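Local coordinates for Di-haem cytochrome c peroxidase family protein (Burkholderia thailandensis E264, PDB 6NX0), which contains two c-type hemes, displays an atypically stable bis-Fe(IV) state, and is probably a peroxidase that transfers electrons during catalysis, at residues P128-A133 against V463-T468; A266-R271 against G371-A376. One frame throughout, in Å; residues are numbered along the deposited sequence.

Contact 1 of 2, residues P128-A133 against V463-T468; sequences PGRAFA and VGLMPT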
loop_
_atom_site.group_PDB
_atom_site.type_symbol
_atom_site.label_atom_id
_atom_site.label_comp_id
_atom_site.label_asym_id
_atom_site.label_seq_id
_atom_site.Cartn_x
_atom_site.Cartn_y
_atom_site.Cartn_z
ATOM N N PRO A 128 3.687 -15.080 -0.046
ATOM C CA PRO A 128 2.536 -15.589 -0.805
ATOM C C PRO A 128 1.469 -16.211 0.080
ATOM O O PRO A 128 0.288 -16.240 -0.312
ATOM C CB PRO A 128 3.165 -16.622 -1.751
ATOM C CG PRO A 128 4.436 -17.020 -1.093
ATOM C CD PRO A 128 4.934 -15.776 -0.426
ATOM N N GLY A 129 1.842 -16.735 1.237
ATOM C CA GLY A 129 0.873 -17.335 2.137
ATOM C C GLY A 129 0.064 -16.340 2.942
ATOM O O GLY A 129 -0.831 -16.746 3.694
ATOM N N ARG A 130 0.366 -15.049 2.810
ATOM C CA ARG A 130 -0.320 -13.966 3.520
ATOM C C ARG A 130 -0.616 -12.831 2.541
ATOM O O ARG A 130 -0.322 -11.662 2.802
ATOM C CB ARG A 130 0.507 -13.466 4.720
ATOM C CG ARG A 130 -0.259 -12.584 5.744
ATOM C CD ARG A 130 0.647 -12.018 6.832
ATOM N NE ARG A 130 1.254 -13.092 7.599
ATOM C CZ ARG A 130 0.728 -13.651 8.673
ATOM N NH1 ARG A 130 1.366 -14.650 9.273
ATOM N NH2 ARG A 130 -0.423 -13.233 9.166
ATOM N N ALA A 131 -1.201 -13.172 1.386
ATOM C CA ALA A 131 -1.639 -12.185 0.389
ATOM C C ALA A 131 -0.498 -11.276 -0.058
ATOM O O ALA A 131 -0.710 -10.111 -0.417
ATOM C CB ALA A 131 -2.807 -11.349 0.910
ATOM N N PHE A 132 0.721 -11.817 -0.059
ATOM C CA PHE A 132 1.907 -11.063 -0.470
ATOM C C PHE A 132 2.092 -9.825 0.401
ATOM O O PHE A 132 2.638 -8.813 -0.030
ATOM C CB PHE A 132 1.852 -10.733 -1.967
ATOM C CG PHE A 132 1.940 -11.952 -2.829
ATOM C CD1 PHE A 132 0.807 -12.688 -3.157
ATOM C CD2 PHE A 132 3.173 -12.409 -3.258
ATOM C CE1 PHE A 132 0.896 -13.851 -3.931
ATOM C CE2 PHE A 132 3.275 -13.546 -4.038
ATOM C CZ PHE A 132 2.128 -14.285 -4.365
ATOM N N ALA A 133 1.701 -9.933 1.663
ATOM C CA ALA A 133 1.999 -8.992 2.722
ATOM C C ALA A 133 3.028 -9.610 3.659
ATOM O O ALA A 133 3.253 -10.822 3.623
ATOM C CB ALA A 133 0.720 -8.659 3.503
ATOM N N VAL A 463 -8.228 -17.041 4.674
ATOM C CA VAL A 463 -9.173 -16.749 5.759
ATOM C C VAL A 463 -8.709 -17.321 7.083
ATOM O O VAL A 463 -9.001 -16.750 8.139
ATOM C CB VAL A 463 -10.593 -17.241 5.424
ATOM C CG1 VAL A 463 -11.173 -16.441 4.266
ATOM C CG2 VAL A 463 -10.594 -18.720 5.129
ATOM N N GLY A 464 -7.944 -18.417 7.051
ATOM C CA GLY A 464 -7.446 -19.035 8.276
ATOM C C GLY A 464 -6.420 -18.215 9.029
ATOM O O GLY A 464 -6.127 -18.528 10.187
ATOM N N LEU A 465 -5.872 -17.171 8.414
ATOM C CA LEU A 465 -4.925 -16.323 9.108
ATOM C C LEU A 465 -5.581 -15.177 9.860
ATOM O O LEU A 465 -4.911 -14.499 10.643
ATOM C CB LEU A 465 -3.907 -15.732 8.121
ATOM C CG LEU A 465 -2.985 -16.722 7.408
ATOM C CD1 LEU A 465 -2.035 -15.962 6.477
ATOM C CD2 LEU A 465 -2.224 -17.542 8.426
ATOM N N MET A 466 -6.853 -14.903 9.615
ATOM C CA MET A 466 -7.534 -13.926 10.433
ATOM C C MET A 466 -7.627 -14.447 11.868
ATOM O O MET A 466 -7.736 -15.654 12.086
ATOM C CB MET A 466 -8.934 -13.661 9.892
ATOM C CG MET A 466 -8.977 -13.148 8.463
ATOM S SD MET A 466 -10.604 -12.458 8.039
ATOM C CE MET A 466 -11.587 -13.950 7.969
ATOM N N PRO A 467 -7.599 -13.570 12.863
ATOM C CA PRO A 467 -7.904 -14.041 14.215
ATOM C C PRO A 467 -9.316 -14.590 14.235
ATOM O O PRO A 467 -10.212 -14.069 13.562
ATOM C CB PRO A 467 -7.757 -12.787 15.074
ATOM C CG PRO A 467 -7.998 -11.658 14.141
ATOM C CD PRO A 467 -7.497 -12.098 12.808
ATOM N N THR A 468 -9.528 -15.665 15.002
ATOM C CA THR A 468 -10.881 -16.190 15.069
ATOM C C THR A 468 -11.751 -15.343 15.974
ATOM O O THR A 468 -12.967 -15.299 15.771
ATOM C CB THR A 468 -10.884 -17.652 15.512
ATOM O OG1 THR A 468 -10.038 -17.788 16.653
ATOM C CG2 THR A 468 -10.360 -18.551 14.416
#
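Leu465 turns its CG opposite the carbonyl carbon (chi1 -64°) and then runs straight on (chi2 -180°), which carries the CD1 methyl out to Gly129 and Arg130. The arginine meets it with a chain that leaves the backbone extended and bends at chi3 (-61°), folding the guanidinium back until one face lies under the methyl. CD1 stands 4.1 Å above that plane, over its centre, and also leans on the aliphatic stem, 3.9 Å from Arg130 CG. Its tightest approach is to the backbone: Gly129 O is 3.1 Å from Leu465 CD1, a close fit for a methyl against a carbonyl oxygen. A leucine suits this place because its branch is long enough to reach from 463-468 to Gly129 and Arg130 and apolar enough to cover a guanidinium face. Arginine offers both greasy methylenes and a flat polar end whose bonds are made elsewhere: NE to Thr135 OG1, NH2 to Ile377 O and NH1 to Ala475 O. Bonds from all three nitrogens probably hold the group's rotation, leaving one face for the leucine methyl. Segment 128-133 comes just after the CXXCH motif (Cys122, Cys125, His126) of the first heme, and Phe132 O is hydrogen-bonded to ND1 of that axial histidine. In the fold, this loop links helix 99-109 to helix 138-142, while 463-468 follows helix 444-455, to which Pro467 O is tied through Arg455 NH1.

Contact 2 of 2, residues A266-R271 against G371-A376; sequences APFSSR and GLRNVA. With HEC (heme c), chain C.
The Phe268 ring presents its edge to one face of the Arg373 guanidinium, the two planes standing 83° apart. CD1 of Phe268 lies 3.4 Å above the guanidinium plane, offset toward its rim, and the shortest separation is 3.5 Å between Phe268 CD1 and Arg373 NH2. Relative to the ring, NH2 lies at the edge and in its plane; the cation-pi partner of Arg373 is Tyr165, which also packs edge-to-face with Phe268. Arg373 reaches across because its chain stays extended from CG to NE, after a first torsion (chi1 -70°) that sets CG opposite the carbonyl carbon. Ser270 OG approaches NH1 of Arg373 obliquely at 4.0 Å, too far for bonding. A serine is apt here for another reason: its side chain caps a backbone N at the start of helix 271-276, and OG is also hydrogen-bonded to Asp273 OD2. Within 371-376, a type II turn from Leu372 to Val375 puts Asn374 at the position with positive phi; Leu372 and Val375 both touch the second heme, with Leu372 CD2 3.6 Å from HEC C3A. The buried positive charge of Arg373 is probably offset by the Asp273 carboxylate, through a salt bridge from NH2 to OD1, while Ser317 O satisfies the NE N-H and probably steadies the group's rotation. Phe268 probably contributes packing alone, leaving charge balance to the aspartate.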
loop_
_atom_site.group_PDB
_atom_site.type_symbol
_atom_site.label_atom_id
_atom_site.label_comp_id
_atom_site.label_asym_id
_atom_site.label_seq_id
_atom_site.Cartn_x
_atom_site.Cartn_y
_atom_site.Cartn_z
ATOM N N ALA A 266 -4.595 -10.858 -8.716
ATOM C CA ALA A 266 -5.837 -10.124 -8.442
ATOM C C ALA A 266 -6.988 -11.133 -8.420
ATOM O O ALA A 266 -7.820 -11.184 -9.337
ATOM C CB ALA A 266 -6.058 -9.031 -9.492
ATOM N N PRO A 267 -7.075 -11.946 -7.355
ATOM C CA PRO A 267 -7.995 -13.102 -7.385
ATOM C C PRO A 267 -9.470 -12.762 -7.242
ATOM O O PRO A 267 -10.309 -13.475 -7.819
ATOM C CB PRO A 267 -7.519 -13.966 -6.205
ATOM C CG PRO A 267 -6.152 -13.440 -5.815
ATOM C CD PRO A 267 -6.148 -11.999 -6.205
ATOM N N PHE A 268 -9.833 -11.748 -6.450
ATOM C CA PHE A 268 -11.237 -11.414 -6.191
ATOM C C PHE A 268 -12.021 -12.648 -5.733
ATOM O O PHE A 268 -13.041 -13.024 -6.317
ATOM C CB PHE A 268 -11.882 -10.783 -7.433
ATOM C CG PHE A 268 -11.286 -9.450 -7.821
ATOM C CD1 PHE A 268 -11.548 -8.305 -7.079
ATOM C CD2 PHE A 268 -10.486 -9.342 -8.947
ATOM C CE1 PHE A 268 -11.008 -7.085 -7.439
ATOM C CE2 PHE A 268 -9.943 -8.121 -9.309
ATOM C CZ PHE A 268 -10.220 -6.993 -8.549
ATOM N N SER A 269 -11.521 -13.274 -4.661
ATOM C CA SER A 269 -12.067 -14.541 -4.174
ATOM C C SER A 269 -12.591 -14.431 -2.747
ATOM O O SER A 269 -12.741 -15.452 -2.074
ATOM C CB SER A 269 -11.015 -15.642 -4.258
ATOM O OG SER A 269 -9.970 -15.420 -3.327
ATOM N N SER A 270 -12.917 -13.231 -2.287
ATOM C CA SER A 270 -13.357 -13.044 -0.915
ATOM C C SER A 270 -14.856 -13.290 -0.796
ATOM O O SER A 270 -15.581 -13.368 -1.793
ATOM C CB SER A 270 -13.025 -11.640 -0.428
ATOM O OG SER A 270 -13.857 -10.680 -1.063
ATOM N N ARG A 271 -15.324 -13.371 0.453
ATOM C CA ARG A 271 -16.768 -13.471 0.683
ATOM C C ARG A 271 -17.485 -12.194 0.255
ATOM O O ARG A 271 -18.616 -12.265 -0.236
ATOM C CB ARG A 271 -17.056 -13.827 2.142
ATOM C CG ARG A 271 -16.766 -15.309 2.417
ATOM C CD ARG A 271 -17.100 -15.760 3.857
ATOM N NE ARG A 271 -18.444 -15.347 4.266
ATOM C CZ ARG A 271 -18.722 -14.339 5.094
ATOM N NH1 ARG A 271 -17.766 -13.624 5.680
ATOM N NH2 ARG A 271 -19.983 -14.052 5.355
ATOM N N GLY A 371 -5.679 0.226 -0.261
ATOM C CA GLY A 371 -6.807 -0.672 -0.387
ATOM C C GLY A 371 -6.853 -1.582 0.820
ATOM O O GLY A 371 -5.834 -1.849 1.442
ATOM N N LEU A 372 -8.059 -2.040 1.160
ATOM C CA LEU A 372 -8.321 -2.797 2.379
ATOM C C LEU A 372 -8.539 -4.287 2.136
ATOM O O LEU A 372 -8.840 -5.016 3.093
ATOM C CB LEU A 372 -9.537 -2.196 3.112
ATOM C CG LEU A 372 -9.358 -0.723 3.510
ATOM C CD1 LEU A 372 -10.566 -0.220 4.288
ATOM C CD2 LEU A 372 -8.095 -0.542 4.327
ATOM N N ARG A 373 -8.419 -4.769 0.900
ATOM C CA ARG A 373 -8.536 -6.207 0.691
ATOM C C ARG A 373 -7.413 -6.916 1.435
ATOM O O ARG A 373 -6.261 -6.485 1.412
ATOM C CB ARG A 373 -8.507 -6.551 -0.793
ATOM C CG ARG A 373 -9.793 -6.079 -1.490
ATOM C CD ARG A 373 -9.732 -6.162 -2.980
ATOM N NE ARG A 373 -11.050 -5.994 -3.611
ATOM C CZ ARG A 373 -11.928 -6.973 -3.775
ATOM N NH1 ARG A 373 -11.664 -8.191 -3.309
ATOM N NH2 ARG A 373 -13.090 -6.731 -4.365
ATOM N N ASN A 374 -7.780 -8.005 2.109
ATOM C CA ASN A 374 -6.903 -8.827 2.948
ATOM C C ASN A 374 -6.339 -8.086 4.145
ATOM O O ASN A 374 -5.390 -8.572 4.777
ATOM C CB ASN A 374 -5.793 -9.467 2.123
ATOM C CG ASN A 374 -6.359 -10.400 1.107
ATOM O OD1 ASN A 374 -6.922 -11.448 1.480
ATOM N ND2 ASN A 374 -6.259 -10.041 -0.163
ATOM N N VAL A 375 -6.948 -6.964 4.538
ATOM C CA VAL A 375 -6.424 -6.209 5.682
ATOM C C VAL A 375 -6.431 -7.045 6.951
ATOM O O VAL A 375 -5.538 -6.914 7.797
ATOM C CB VAL A 375 -7.203 -4.883 5.845
ATOM C CG1 VAL A 375 -8.642 -5.125 6.272
ATOM C CG2 VAL A 375 -6.459 -3.926 6.810
ATOM N N ALA A 376 -7.403 -7.957 7.095
ATOM C CA ALA A 376 -7.582 -8.638 8.373
ATOM C C ALA A 376 -6.540 -9.722 8.655
ATOM O O ALA A 376 -6.566 -10.303 9.746
ATOM C CB ALA A 376 -8.985 -9.244 8.422
HETATM FE FE HEC C . -8.657 4.579 6.237
HETATM C CHA HEC C . -5.443 3.390 6.345
HETATM C CHB HEC C . -9.794 1.662 7.646
HETATM C CHC HEC C . -11.741 5.992 6.744
HETATM C CHD HEC C . -7.657 7.343 4.503
HETATM N NA HEC C . -7.792 2.838 6.819
HETATM C C1A HEC C . -6.444 2.547 6.727
HETATM C C2A HEC C . -6.245 1.264 7.348
HETATM C C3A HEC C . -7.452 0.748 7.610
HETATM C C4A HEC C . -8.456 1.733 7.289
HETATM C CMA HEC C . -7.764 -0.552 8.345
HETATM C CAA HEC C . -4.893 0.521 7.433
HETATM C CBA HEC C . -4.656 -0.334 6.199
HETATM C CGA HEC C . -3.305 -1.005 6.128
HETATM O O1A HEC C . -3.036 -1.576 5.027
HETATM O O2A HEC C . -2.411 -0.749 6.982
HETATM N NB HEC C . -10.420 3.963 7.001
HETATM C C1B HEC C . -10.691 2.681 7.485
HETATM C C2B HEC C . -12.075 2.645 7.923
HETATM C C3B HEC C . -12.611 3.851 7.747
HETATM C C4B HEC C . -11.592 4.682 7.120
HETATM C CMB HEC C . -12.778 1.367 8.448
HETATM C CAB HEC C . -14.010 4.369 8.167
HETATM C CBB HEC C . -14.197 4.243 9.696
HETATM N NC HEC C . -9.556 6.292 5.660
HETATM C C1C HEC C . -10.817 6.711 6.038
HETATM C C2C HEC C . -11.016 8.025 5.494
HETATM C C3C HEC C . -9.928 8.364 4.790
HETATM C C4C HEC C . -8.966 7.294 4.910
HETATM C CMC HEC C . -12.354 8.778 5.665
HETATM C CAC HEC C . -9.777 9.555 3.830
HETATM C CBC HEC C . -9.899 10.856 4.651
HETATM N ND HEC C . -6.884 5.204 5.510
HETATM C C1D HEC C . -6.703 6.412 4.828
HETATM C C2D HEC C . -5.294 6.632 4.683
HETATM C C3D HEC C . -4.608 5.486 5.319
HETATM C C4D HEC C . -5.654 4.607 5.768
HETATM C CMD HEC C . -4.597 7.814 4.016
HETATM C CAD HEC C . -3.094 5.281 5.458
HETATM C CBD HEC C . -2.635 6.019 6.700
HETATM C CGD HEC C . -1.259 5.571 7.123
HETATM O O1D HEC C . -0.761 4.553 6.583
HETATM O O2D HEC C . -0.744 6.140 8.130
#

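Both contacts pair an arginine with an apolar side chain on one guanidinium face, yet their settings differ. Contact 1 is partly buried, its centre about 16 Å from that of the chain, with an aliphatic methyl as the cover; contact 2 is buried, its centre about 13 Å from that of the chain, and uses an aromatic edge. The arginine of contact 1 is bonded chiefly to neutral groups, whereas that of contact 2 has a salt bridge. Contact 2 is nested in the chain loop closed by contact 1, and the two touch: Met466 SD is 3.6 Å from Ala376 CB. In contact 1, 128-133 follows the first heme's motif; in contact 2, 371-376 borders the second heme.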